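Local atomic coordinates of squalene synthase HpnC (Alicyclobacillus acidocaldarius subsp. acidocaldarius, PDB entry 4HD1), a protein that probably acts as a prenyltransferase of the squalene/phytoene synthase family, joining isoprenoid diphosphates on the way to squalene. Residues 18-22 and 44-48; 50-54 and 106-110; 65-70 and 113-117; 137-141 and 155-159. One frame throughout, in Å; residues are numbered along the deposited sequence.

Contact 1 of 4, residues 18-22 and 44-48; sequences CRRLT and FYSVY. With SO4 (sulfate ion), chain B.
Cys18 O takes two bonds, from Thr22 N and Thr22 OG1, at the place where Thr22 packs against Tyr45. The two donors reach it from opposite faces of its carbonyl plane. The hydroxyl bond, Thr22 OG1 to Cys18 O, is 2.9 Å long. The same OG1 lies 3.0 Å from Tyr45 O, but its bond goes to its own helix. Thr22 CG2 sits at the edge of the Tyr45 ring. Arg19 lies alongside that ring, pointing the same way. Its CG stands over the ring centre, 3.7 Å from the centroid, in a CH-pi contact. With CG turned anti to the backbone N (chi1 -176°) and the chain extended to NE, the guanidinium is carried past the ring to a sulfate ion, probably from the crystallisation liquor. Arg19 NE binds SO4 O2 at 2.7 Å and Arg19 NH2 binds SO4 O4 in an almost straight bond. Tyr45 OH also points at the ion, but its distance to SO4 O3 is too short to be trusted. Ala3 N is a further donor to the sulfate. Further back along the helix, Cys18 SG rests 3.9 Å from Ser46 CA. Segments 18-22 and 44-48 cross at 61°, their axes 8.0 Å apart, where helices 12-25 and 41-56 meet as neighbours in the all-helical isoprenoid synthase fold.

Contact 2 of 4, residues 50-54 and 106-110; sequences FCRGV and FLRLI
Phe50 and Phe106 are brought together by different first torsions. Phe50 swings its ring anti to the backbone N (chi1 170°). Phe106 sets CG beside the backbone N, opposite the carbonyl carbon (chi1 -68°). The result is a T-shaped (edge-to-face) pair between helices 41-56 and 104-118, in the core of the all-helical isoprenoid synthase fold. Phe106 gives the edge and Phe50 the face. The centroids are 5.0 Å apart and the planes almost perpendicular. Phe106 CD1 stands over the middle of the Phe50 ring, 3.6 Å from Phe50 CE2. Two aliphatic chains of 106-110 also meet this ring. Leu109 CD1 comes to its edge near CE2, and Ile110 CG1 lies 4.0 Å from Phe50 CZ. Replacing Phe50 by an alanine would probably leave the Phe106 edge without the face it points at, and open a gap beside Leu109 and Ile110. Helices 65-81 and 87-99 help enclose the pair: Tyr72 meets the Phe50 ring, and Leu92 touches both phenylalanines. The two segments run nearly parallel, 24° apart, with axes 10.3 Å from each other. That spacing leaves room for the large side chains between them. Beside the rings, Cys51 SG touches Leu109 CD1 at 3.9 Å. One turn further on the backbones draw closer, and Val54 CG1 rests 3.4 Å from Leu109 O.

Contact 3 of 4, residues 65-70 and 113-117; sequences RMAALD and NRRDQ
Arg65 and Gln117 run alongside each other, headed opposite ways. Gln117 CG lies over one face of the Arg65 guanidinium, toward its rim, 3.4 Å from Arg65 NH1. Asn113 OD1 lies at the guanidinium's edge, near its plane, and takes a 2.9 Å bond from Arg65 NH1. The two flat groups are steeply turned, so NH1 stands above the amide carbonyl plane of Asn113. Gln117 NE2 binds the same oxygen, Asn113 OD1, at 3.0 Å, but in the carbonyl plane. One oxygen thus holds both neighbours. Arg65 NH2 has a stronger mate in Asp59, which ends a DDLGD sequence consistent with the first aspartate-rich motif of squalene and phytoene synthases. Helices 65-81 and 104-118 run antiparallel here, at 171°, in the all-helical fold of this family. Leu69 comes head-on at Gln117 and crosses Asn113; its CD1 is 3.3 Å from Asn113 OD1. Arg114, extended from CG to NE, reaches the side of helix 65-81. Asp70 crosses it at about a right angle, with OD1 met nearly end-on by Arg114 NH2 at 3.3 Å in a salt bridge. Glu73 is the stronger partner of that NH2, and Glu111 holds NH1. Arg114 NE is buried with no partner. The poorly ordered selenomethionine at Met66 crosses over the Arg114 chain, with CE 3.5 Å from Arg114 CD.

Contact 4 of 4, residues 137-141 and 155-159; sequences DPVGR and ARLSD
The carboxylates of Asp137 and Asp159 lie stacked, their planes 3° apart, and the Arg141 guanidinium meets Asp159 at its edge. Guanidinium and carboxylate are nearly coplanar. Ala155 CB covers one face of the guanidinium, 3.9 Å from Arg141 NE. The grip on Asp159 is side-on, with two nitrogens. Arg141 NE binds Asp159 OD1 at 3.1 Å, and Arg141 NH2 binds Asp159 OD2. Each oxygen uses its syn lone pair. The second bond is modelled very short, so its exact length is doubtful. A weak bond also links NE to OD2. The Arg141 chain, extended from CG to NE, carries the guanidinium across to helix 152-172. The stacked acids are like charges, with Asp137 OD2 3.7 Å from Asp159 OD2. Arg141 is likely to offset part of their repulsion, while Asp137 OD1 is hydrogen-bonded to Thr163. A leucine in place of Arg141 would probably leave the Asp159 carboxylate without its mate, facing Asp137 with that repulsion less balanced. Away from the charges, Gly140 lets Ser158 pack close. Ser158 OG, turned anti to the backbone N (chi1 167°), lies 3.4 Å from Gly140 CA, where a side chain on that glycine would clash. Helices 137-146 and 152-172 follow each other in the chain, and segments 137-141 and 155-159 cross at 135°. Helix 104-118 packs on helix 137-146 through Pro105, Arg108 and Leu109, which touch Pro138. Leu230, from a loop, touches Ser158.

Contact 1 comes first along the chain and joins helices 12-25 and 41-56 across a connection that holds helix 29-32. Helix 41-56 then runs on into contact 2, and Leu21 O reaches Arg52 NH1 to join the two. Contact 2 closes a long loop back from helix 104-118. Contact 3 opens inside that loop and closes after it, so the two cross. Both use helix 104-118, which thereby lies against helices 41-56 and 65-81. Contact 4 follows as a short-range pairing of helices 137-146 and 152-172. Its first helix also packs on helix 104-118, which ties it to contact 2, while Val139 touches Tyr48 of contact 1.

Contact 1 of 4, residues 18-22 and 44-48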
loop_
_atom_site.group_PDB
_atom_site.type_symbol
_atom_site.label_atom_id
_atom_site.label_comp_id
_atom_site.label_asym_id
_atom_site.label_seq_id
_atom_site.Cartn_x
_atom_site.Cartn_y
_atom_site.Cartn_z
ATOM N N CYS A 18 8.196 11.459 -13.218
ATOM C CA CYS A 18 7.864 10.505 -12.162
ATOM C C CYS A 18 8.347 10.978 -10.801
ATOM O O CYS A 18 7.625 10.863 -9.811
ATOM C CB CYS A 18 8.447 9.140 -12.476
ATOM S SG CYS A 18 7.646 8.365 -13.891
ATOM N N ARG A 19 9.553 11.537 -10.765
ATOM C CA ARG A 19 10.131 12.066 -9.532
ATOM C C ARG A 19 9.327 13.239 -8.971
ATOM O O ARG A 19 9.056 13.286 -7.765
ATOM C CB ARG A 19 11.584 12.475 -9.761
ATOM C CG ARG A 19 12.311 12.942 -8.516
ATOM C CD ARG A 19 13.663 13.496 -8.910
ATOM N NE ARG A 19 14.506 13.775 -7.756
ATOM C CZ ARG A 19 14.588 14.954 -7.145
ATOM N NH1 ARG A 19 13.870 15.985 -7.567
ATOM N NH2 ARG A 19 15.395 15.099 -6.103
ATOM N N ARG A 20 8.958 14.175 -9.847
ATOM C CA ARG A 20 8.101 15.313 -9.480
ATOM C C ARG A 20 6.744 14.868 -8.950
ATOM O O ARG A 20 6.319 15.310 -7.881
ATOM C CB ARG A 20 7.882 16.243 -10.675
ATOM C CG ARG A 20 8.721 17.509 -10.662
ATOM C CD ARG A 20 8.045 18.638 -11.438
ATOM N NE ARG A 20 7.759 18.279 -12.829
ATOM C CZ ARG A 20 6.561 17.933 -13.299
ATOM N NH1 ARG A 20 5.498 17.898 -12.503
ATOM N NH2 ARG A 20 6.421 17.621 -14.579
ATOM N N LEU A 21 6.067 14.003 -9.710
ATOM C CA LEU A 21 4.741 13.507 -9.340
ATOM C C LEU A 21 4.810 12.807 -7.992
ATOM O O LEU A 21 3.926 12.982 -7.147
ATOM C CB LEU A 21 4.173 12.559 -10.407
ATOM C CG LEU A 21 3.985 13.074 -11.850
ATOM C CD1 LEU A 21 3.546 11.945 -12.784
ATOM C CD2 LEU A 21 3.045 14.279 -11.956
ATOM N N THR A 22 5.877 12.034 -7.788
ATOM C CA THR A 22 6.071 11.300 -6.548
ATOM C C THR A 22 6.317 12.230 -5.360
ATOM O O THR A 22 5.596 12.154 -4.358
ATOM C CB THR A 22 7.187 10.241 -6.685
ATOM O OG1 THR A 22 6.766 9.239 -7.621
ATOM C CG2 THR A 22 7.502 9.588 -5.338
ATOM N N PHE A 44 11.794 3.428 -7.951
ATOM C CA PHE A 44 10.849 3.834 -6.913
ATOM C C PHE A 44 9.946 4.968 -7.431
ATOM O O PHE A 44 8.726 4.916 -7.247
ATOM C CB PHE A 44 11.566 4.180 -5.596
ATOM C CG PHE A 44 11.754 2.992 -4.685
ATOM C CD1 PHE A 44 12.650 1.972 -5.012
ATOM C CD2 PHE A 44 11.014 2.871 -3.509
ATOM C CE1 PHE A 44 12.810 0.867 -4.180
ATOM C CE2 PHE A 44 11.168 1.773 -2.670
ATOM C CZ PHE A 44 12.066 0.771 -3.009
ATOM N N TYR A 45 10.539 5.952 -8.116
ATOM C CA TYR A 45 9.785 7.086 -8.639
ATOM C C TYR A 45 8.748 6.662 -9.668
ATOM O O TYR A 45 7.614 7.147 -9.630
ATOM C CB TYR A 45 10.703 8.176 -9.209
ATOM C CG TYR A 45 11.608 8.822 -8.183
ATOM C CD1 TYR A 45 11.097 9.319 -6.981
ATOM C CD2 TYR A 45 12.976 8.953 -8.418
ATOM C CE1 TYR A 45 11.923 9.915 -6.040
ATOM C CE2 TYR A 45 13.813 9.550 -7.481
ATOM C CZ TYR A 45 13.283 10.026 -6.293
ATOM O OH TYR A 45 14.106 10.616 -5.356
ATOM N N SER A 46 9.109 5.745 -10.563
ATOM C CA SER A 46 8.156 5.311 -11.592
ATOM C C SER A 46 7.030 4.435 -11.027
ATOM O O SER A 46 5.881 4.535 -11.465
ATOM C CB SER A 46 8.859 4.607 -12.753
ATOM O OG SER A 46 9.523 3.440 -12.311
ATOM N N VAL A 47 7.354 3.585 -10.052
ATOM C CA VAL A 47 6.339 2.741 -9.423
ATOM C C VAL A 47 5.387 3.592 -8.589
ATOM O O VAL A 47 4.165 3.410 -8.645
ATOM C CB VAL A 47 6.964 1.616 -8.585
ATOM C CG1 VAL A 47 5.912 0.934 -7.726
ATOM C CG2 VAL A 47 7.636 0.608 -9.505
ATOM N N TYR A 48 5.946 4.538 -7.841
ATOM C CA TYR A 48 5.122 5.431 -7.038
ATOM C C TYR A 48 4.282 6.400 -7.864
ATOM O O TYR A 48 3.127 6.656 -7.501
ATOM C CB TYR A 48 5.945 6.126 -5.955
ATOM C CG TYR A 48 6.074 5.260 -4.723
ATOM C CD1 TYR A 48 5.138 5.342 -3.688
ATOM C CD2 TYR A 48 7.104 4.324 -4.601
ATOM C CE1 TYR A 48 5.242 4.538 -2.560
ATOM C CE2 TYR A 48 7.218 3.515 -3.474
ATOM C CZ TYR A 48 6.287 3.630 -2.459
ATOM O OH TYR A 48 6.385 2.835 -1.342
HETATM S S SO4 B . 17.256 11.686 -6.258
HETATM O O1 SO4 B . 18.688 11.366 -6.508
HETATM O O2 SO4 B . 16.553 11.979 -7.546
HETATM O O3 SO4 B . 16.535 10.541 -5.635
HETATM O O4 SO4 B . 17.265 12.861 -5.322
#

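Contact 2 of 4, residues 50-54 and 106-110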
loop_
_atom_site.group_PDB
_atom_site.type_symbol
_atom_site.label_atom_id
_atom_site.label_comp_id
_atom_site.label_asym_id
_atom_site.label_seq_id
_atom_site.Cartn_x
_atom_site.Cartn_y
_atom_site.Cartn_z
ATOM N N PHE A 50 3.090 5.614 -10.744
ATOM C CA PHE A 50 1.995 4.725 -11.127
ATOM C C PHE A 50 0.902 4.642 -10.044
ATOM O O PHE A 50 -0.284 4.728 -10.360
ATOM C CB PHE A 50 2.505 3.326 -11.497
ATOM C CG PHE A 50 1.401 2.314 -11.664
ATOM C CD1 PHE A 50 0.786 2.128 -12.904
ATOM C CD2 PHE A 50 0.952 1.569 -10.576
ATOM C CE1 PHE A 50 -0.240 1.210 -13.056
ATOM C CE2 PHE A 50 -0.079 0.656 -10.720
ATOM C CZ PHE A 50 -0.674 0.475 -11.962
ATOM N N CYS A 51 1.300 4.474 -8.782
ATOM C CA CYS A 51 0.338 4.406 -7.670
ATOM C C CYS A 51 -0.414 5.727 -7.473
ATOM O O CYS A 51 -1.606 5.722 -7.179
ATOM C CB CYS A 51 1.024 4.004 -6.362
ATOM S SG CYS A 51 1.801 2.377 -6.394
ATOM N N ARG A 52 0.291 6.848 -7.631
ATOM C CA ARG A 52 -0.335 8.166 -7.588
ATOM C C ARG A 52 -1.458 8.252 -8.627
ATOM O O ARG A 52 -2.533 8.782 -8.344
ATOM C CB ARG A 52 0.697 9.276 -7.825
ATOM C CG ARG A 52 0.103 10.682 -7.845
ATOM C CD ARG A 52 0.809 11.595 -8.836
ATOM N NE ARG A 52 0.007 12.780 -9.142
ATOM C CZ ARG A 52 0.234 14.004 -8.666
ATOM N NH1 ARG A 52 1.261 14.236 -7.852
ATOM N NH2 ARG A 52 -0.567 15.004 -9.010
ATOM N N GLY A 53 -1.196 7.718 -9.818
ATOM C CA GLY A 53 -2.177 7.694 -10.902
ATOM C C GLY A 53 -3.447 6.961 -10.513
ATOM O O GLY A 53 -4.540 7.408 -10.837
ATOM N N VAL A 54 -3.305 5.840 -9.807
ATOM C CA VAL A 54 -4.472 5.098 -9.316
ATOM C C VAL A 54 -5.195 5.872 -8.202
ATOM O O VAL A 54 -6.426 5.911 -8.177
ATOM C CB VAL A 54 -4.124 3.662 -8.841
ATOM C CG1 VAL A 54 -5.396 2.843 -8.634
ATOM C CG2 VAL A 54 -3.213 2.959 -9.840
ATOM N N PHE A 106 0.632 -4.668 -10.516
ATOM C CA PHE A 106 0.099 -3.434 -11.093
ATOM C C PHE A 106 -1.412 -3.532 -11.310
ATOM O O PHE A 106 -2.154 -2.621 -10.926
ATOM C CB PHE A 106 0.802 -3.097 -12.403
ATOM C CG PHE A 106 2.243 -2.720 -12.234
ATOM C CD1 PHE A 106 2.599 -1.432 -11.852
ATOM C CD2 PHE A 106 3.248 -3.654 -12.460
ATOM C CE1 PHE A 106 3.932 -1.083 -11.692
ATOM C CE2 PHE A 106 4.579 -3.310 -12.309
ATOM C CZ PHE A 106 4.924 -2.022 -11.923
ATOM N N LEU A 107 -1.855 -4.642 -11.908
ATOM C CA LEU A 107 -3.283 -4.916 -12.110
ATOM C C LEU A 107 -4.057 -5.008 -10.791
ATOM O O LEU A 107 -5.237 -4.696 -10.747
ATOM C CB LEU A 107 -3.492 -6.204 -12.915
ATOM C CG LEU A 107 -3.014 -6.270 -14.368
ATOM C CD1 LEU A 107 -3.053 -7.708 -14.868
ATOM C CD2 LEU A 107 -3.835 -5.367 -15.276
ATOM N N ARG A 108 -3.393 -5.438 -9.724
ATOM C CA ARG A 108 -4.048 -5.544 -8.419
ATOM C C ARG A 108 -4.249 -4.189 -7.755
ATOM O O ARG A 108 -5.266 -3.956 -7.103
ATOM C CB ARG A 108 -3.303 -6.509 -7.502
ATOM C CG ARG A 108 -3.596 -7.946 -7.863
ATOM C CD ARG A 108 -2.936 -8.929 -6.924
ATOM N NE ARG A 108 -3.500 -10.260 -7.122
ATOM C CZ ARG A 108 -3.064 -11.362 -6.519
ATOM N NH1 ARG A 108 -2.045 -11.308 -5.670
ATOM N NH2 ARG A 108 -3.648 -12.524 -6.770
ATOM N N LEU A 109 -3.285 -3.297 -7.941
ATOM C CA LEU A 109 -3.396 -1.936 -7.428
ATOM C C LEU A 109 -4.529 -1.182 -8.108
ATOM O O LEU A 109 -5.202 -0.369 -7.469
ATOM C CB LEU A 109 -2.079 -1.186 -7.607
ATOM C CG LEU A 109 -1.015 -1.603 -6.601
ATOM C CD1 LEU A 109 0.364 -1.209 -7.105
ATOM C CD2 LEU A 109 -1.309 -1.015 -5.222
ATOM N N ILE A 110 -4.715 -1.459 -9.400
ATOM C CA ILE A 110 -5.823 -0.911 -10.190
ATOM C C ILE A 110 -7.146 -1.466 -9.663
ATOM O O ILE A 110 -8.097 -0.716 -9.451
ATOM C CB ILE A 110 -5.649 -1.210 -11.703
ATOM C CG1 ILE A 110 -4.551 -0.313 -12.290
ATOM C CG2 ILE A 110 -6.961 -1.023 -12.464
ATOM C CD1 ILE A 110 -4.145 -0.658 -13.706
#

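Contact 3 of 4, residues 65-70 and 113-117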
loop_
_atom_site.group_PDB
_atom_site.type_symbol
_atom_site.label_atom_id
_atom_site.label_comp_id
_atom_site.label_asym_id
_atom_site.label_seq_id
_atom_site.Cartn_x
_atom_site.Cartn_y
_atom_site.Cartn_z
ATOM N N ARG A 65 -15.191 6.552 -13.119
ATOM C CA ARG A 65 -14.094 5.856 -12.454
ATOM C C ARG A 65 -13.701 4.589 -13.191
ATOM O O ARG A 65 -12.538 4.405 -13.546
ATOM C CB ARG A 65 -14.478 5.484 -11.025
ATOM C CG ARG A 65 -14.089 6.506 -9.972
ATOM C CD ARG A 65 -13.468 5.780 -8.791
ATOM N NE ARG A 65 -13.864 6.353 -7.502
ATOM C CZ ARG A 65 -13.454 5.896 -6.319
ATOM N NH1 ARG A 65 -12.618 4.866 -6.238
ATOM N NH2 ARG A 65 -13.873 6.500 -5.206
HETATM N N MSE A 66 -14.688 3.729 -13.426
HETATM C CA MSE A 66 -14.471 2.445 -14.080
HETATM C C MSE A 66 -13.842 2.591 -15.461
HETATM O O MSE A 66 -12.908 1.862 -15.794
HETATM C CB MSE A 66 -15.781 1.660 -14.158
HETATM C CG MSE A 66 -16.251 1.152 -12.809
HETATM SE SE MSE A 66 -14.886 0.062 -11.951
HETATM C CE MSE A 66 -14.882 -1.402 -13.246
ATOM N N ALA A 67 -14.345 3.543 -16.245
ATOM C CA ALA A 67 -13.821 3.806 -17.586
ATOM C C ALA A 67 -12.408 4.387 -17.532
ATOM O O ALA A 67 -11.546 4.005 -18.329
ATOM C CB ALA A 67 -14.757 4.726 -18.358
ATOM N N ALA A 68 -12.181 5.298 -16.583
ATOM C CA ALA A 68 -10.860 5.889 -16.349
ATOM C C ALA A 68 -9.837 4.820 -15.958
ATOM O O ALA A 68 -8.721 4.792 -16.488
ATOM C CB ALA A 68 -10.943 6.977 -15.280
ATOM N N LEU A 69 -10.237 3.936 -15.044
ATOM C CA LEU A 69 -9.388 2.840 -14.584
ATOM C C LEU A 69 -9.106 1.838 -15.694
ATOM O O LEU A 69 -7.993 1.319 -15.787
ATOM C CB LEU A 69 -10.013 2.125 -13.382
ATOM C CG LEU A 69 -10.013 2.836 -12.029
ATOM C CD1 LEU A 69 -10.840 2.026 -11.050
ATOM C CD2 LEU A 69 -8.604 3.055 -11.491
ATOM N N ASP A 70 -10.118 1.574 -16.523
ATOM C CA ASP A 70 -9.962 0.720 -17.704
ATOM C C ASP A 70 -8.941 1.300 -18.680
ATOM O O ASP A 70 -8.118 0.567 -19.228
ATOM C CB ASP A 70 -11.306 0.514 -18.418
ATOM C CG ASP A 70 -12.230 -0.452 -17.683
ATOM O OD1 ASP A 70 -11.919 -0.862 -16.538
ATOM O OD2 ASP A 70 -13.284 -0.798 -18.258
ATOM N N ASN A 113 -8.690 -0.046 -6.293
ATOM C CA ASN A 113 -9.567 1.102 -6.475
ATOM C C ASN A 113 -11.019 0.671 -6.759
ATOM O O ASN A 113 -11.958 1.251 -6.209
ATOM C CB ASN A 113 -9.013 1.999 -7.589
ATOM C CG ASN A 113 -9.745 3.322 -7.705
ATOM O OD1 ASN A 113 -10.925 3.373 -8.060
ATOM N ND2 ASN A 113 -9.035 4.408 -7.430
ATOM N N ARG A 114 -11.197 -0.354 -7.595
ATOM C CA ARG A 114 -12.530 -0.907 -7.872
ATOM C C ARG A 114 -13.137 -1.554 -6.627
ATOM O O ARG A 114 -14.349 -1.476 -6.422
ATOM C CB ARG A 114 -12.496 -1.929 -9.012
ATOM C CG ARG A 114 -11.948 -1.401 -10.327
ATOM C CD ARG A 114 -12.087 -2.434 -11.437
ATOM N NE ARG A 114 -11.450 -1.993 -12.679
ATOM C CZ ARG A 114 -10.309 -2.485 -13.160
ATOM N NH1 ARG A 114 -9.657 -3.452 -12.517
ATOM N NH2 ARG A 114 -9.817 -2.010 -14.296
ATOM N N ARG A 115 -12.297 -2.192 -5.806
ATOM C CA ARG A 115 -12.746 -2.809 -4.552
ATOM C C ARG A 115 -13.234 -1.746 -3.577
ATOM O O ARG A 115 -14.240 -1.938 -2.899
ATOM C CB ARG A 115 -11.637 -3.638 -3.890
ATOM C CG ARG A 115 -10.908 -4.592 -4.818
ATOM C CD ARG A 115 -11.707 -5.843 -5.108
ATOM N NE ARG A 115 -11.392 -6.878 -4.129
ATOM C CZ ARG A 115 -11.267 -8.165 -4.424
ATOM N NH1 ARG A 115 -11.419 -8.584 -5.673
ATOM N NH2 ARG A 115 -10.978 -9.030 -3.471
ATOM N N ASP A 116 -12.515 -0.626 -3.522
ATOM C CA ASP A 116 -12.879 0.495 -2.660
ATOM C C ASP A 116 -14.195 1.146 -3.100
ATOM O O ASP A 116 -14.932 1.656 -2.263
ATOM C CB ASP A 116 -11.753 1.531 -2.632
ATOM C CG ASP A 116 -11.415 2.011 -1.221
ATOM O OD1 ASP A 116 -11.415 1.199 -0.266
ATOM O OD2 ASP A 116 -11.114 3.212 -1.070
ATOM N N GLN A 117 -14.488 1.121 -4.402
ATOM C CA GLN A 117 -15.749 1.655 -4.933
ATOM C C GLN A 117 -16.953 0.881 -4.412
ATOM O O GLN A 117 -17.984 1.470 -4.082
ATOM C CB GLN A 117 -15.776 1.603 -6.464
ATOM C CG GLN A 117 -15.043 2.733 -7.168
ATOM C CD GLN A 117 -14.857 2.472 -8.659
ATOM O OE1 GLN A 117 -15.823 2.268 -9.397
ATOM N NE2 GLN A 117 -13.606 2.483 -9.107
#

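Contact 4 of 4, residues 137-141 and 155-159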
loop_
_atom_site.group_PDB
_atom_site.type_symbol
_atom_site.label_atom_id
_atom_site.label_comp_id
_atom_site.label_asym_id
_atom_site.label_seq_id
_atom_site.Cartn_x
_atom_site.Cartn_y
_atom_site.Cartn_z
ATOM N N ASP A 137 -0.386 -5.364 -0.288
ATOM C CA ASP A 137 0.579 -6.381 -0.750
ATOM C C ASP A 137 1.314 -6.052 -2.063
ATOM O O ASP A 137 2.514 -6.301 -2.160
ATOM C CB ASP A 137 -0.086 -7.754 -0.901
ATOM C CG ASP A 137 -0.603 -8.319 0.415
ATOM O OD1 ASP A 137 -0.479 -7.645 1.472
ATOM O OD2 ASP A 137 -1.140 -9.455 0.378
ATOM N N PRO A 138 0.604 -5.516 -3.086
ATOM C CA PRO A 138 1.342 -5.373 -4.346
ATOM C C PRO A 138 2.546 -4.418 -4.285
ATOM O O PRO A 138 3.517 -4.635 -5.006
ATOM C CB PRO A 138 0.272 -4.881 -5.325
ATOM C CG PRO A 138 -1.011 -5.402 -4.760
ATOM C CD PRO A 138 -0.835 -5.244 -3.274
ATOM N N VAL A 139 2.501 -3.404 -3.417
ATOM C CA VAL A 139 3.623 -2.465 -3.260
ATOM C C VAL A 139 4.883 -3.207 -2.814
ATOM O O VAL A 139 5.961 -3.072 -3.431
ATOM C CB VAL A 139 3.303 -1.344 -2.249
ATOM C CG1 VAL A 139 4.431 -0.321 -2.226
ATOM C CG2 VAL A 139 1.983 -0.658 -2.600
ATOM N N GLY A 140 4.733 -3.995 -1.743
ATOM C CA GLY A 140 5.802 -4.821 -1.201
ATOM C C GLY A 140 6.408 -5.737 -2.241
ATOM O O GLY A 140 7.630 -5.850 -2.337
ATOM N N ARG A 141 5.555 -6.375 -3.037
ATOM C CA ARG A 141 6.011 -7.275 -4.100
ATOM C C ARG A 141 6.859 -6.573 -5.176
ATOM O O ARG A 141 7.889 -7.109 -5.615
ATOM C CB ARG A 141 4.822 -8.017 -4.714
ATOM C CG ARG A 141 4.181 -8.977 -3.722
ATOM C CD ARG A 141 2.995 -9.739 -4.286
ATOM N NE ARG A 141 2.628 -10.808 -3.361
ATOM C CZ ARG A 141 2.017 -11.939 -3.703
ATOM N NH1 ARG A 141 1.670 -12.167 -4.963
ATOM N NH2 ARG A 141 1.751 -12.848 -2.775
ATOM N N ALA A 155 7.827 -13.040 -1.028
ATOM C CA ALA A 155 6.563 -12.334 -1.259
ATOM C C ALA A 155 5.578 -12.602 -0.121
ATOM O O ALA A 155 4.915 -11.681 0.375
ATOM C CB ALA A 155 5.959 -12.727 -2.602
ATOM N N ARG A 156 5.508 -13.866 0.300
ATOM C CA ARG A 156 4.628 -14.297 1.382
ATOM C C ARG A 156 4.931 -13.516 2.662
ATOM O O ARG A 156 4.023 -13.011 3.315
ATOM C CB ARG A 156 4.780 -15.811 1.596
ATOM C CG ARG A 156 3.757 -16.454 2.519
ATOM C CD ARG A 156 4.032 -17.942 2.729
ATOM N NE ARG A 156 5.373 -18.230 3.259
ATOM C CZ ARG A 156 5.741 -18.088 4.534
ATOM N NH1 ARG A 156 4.887 -17.637 5.447
ATOM N NH2 ARG A 156 6.978 -18.390 4.902
ATOM N N LEU A 157 6.212 -13.393 2.991
ATOM C CA LEU A 157 6.652 -12.630 4.160
ATOM C C LEU A 157 6.419 -11.121 3.991
ATOM O O LEU A 157 6.041 -10.430 4.943
ATOM C CB LEU A 157 8.132 -12.907 4.432
ATOM C CG LEU A 157 8.501 -14.365 4.709
ATOM C CD1 LEU A 157 10.009 -14.543 4.647
ATOM C CD2 LEU A 157 7.958 -14.823 6.061
ATOM N N SER A 158 6.652 -10.622 2.778
ATOM C CA SER A 158 6.377 -9.224 2.443
ATOM C C SER A 158 4.898 -8.905 2.670
ATOM O O SER A 158 4.566 -7.906 3.322
ATOM C CB SER A 158 6.791 -8.924 0.998
ATOM O OG SER A 158 6.281 -7.679 0.562
ATOM N N ASP A 159 4.021 -9.774 2.163
ATOM C CA ASP A 159 2.575 -9.598 2.327
ATOM C C ASP A 159 2.161 -9.488 3.803
ATOM O O ASP A 159 1.316 -8.651 4.150
ATOM C CB ASP A 159 1.798 -10.720 1.633
ATOM C CG ASP A 159 2.014 -10.753 0.113
ATOM O OD1 ASP A 159 2.534 -9.773 -0.490
ATOM O OD2 ASP A 159 1.651 -11.792 -0.481
#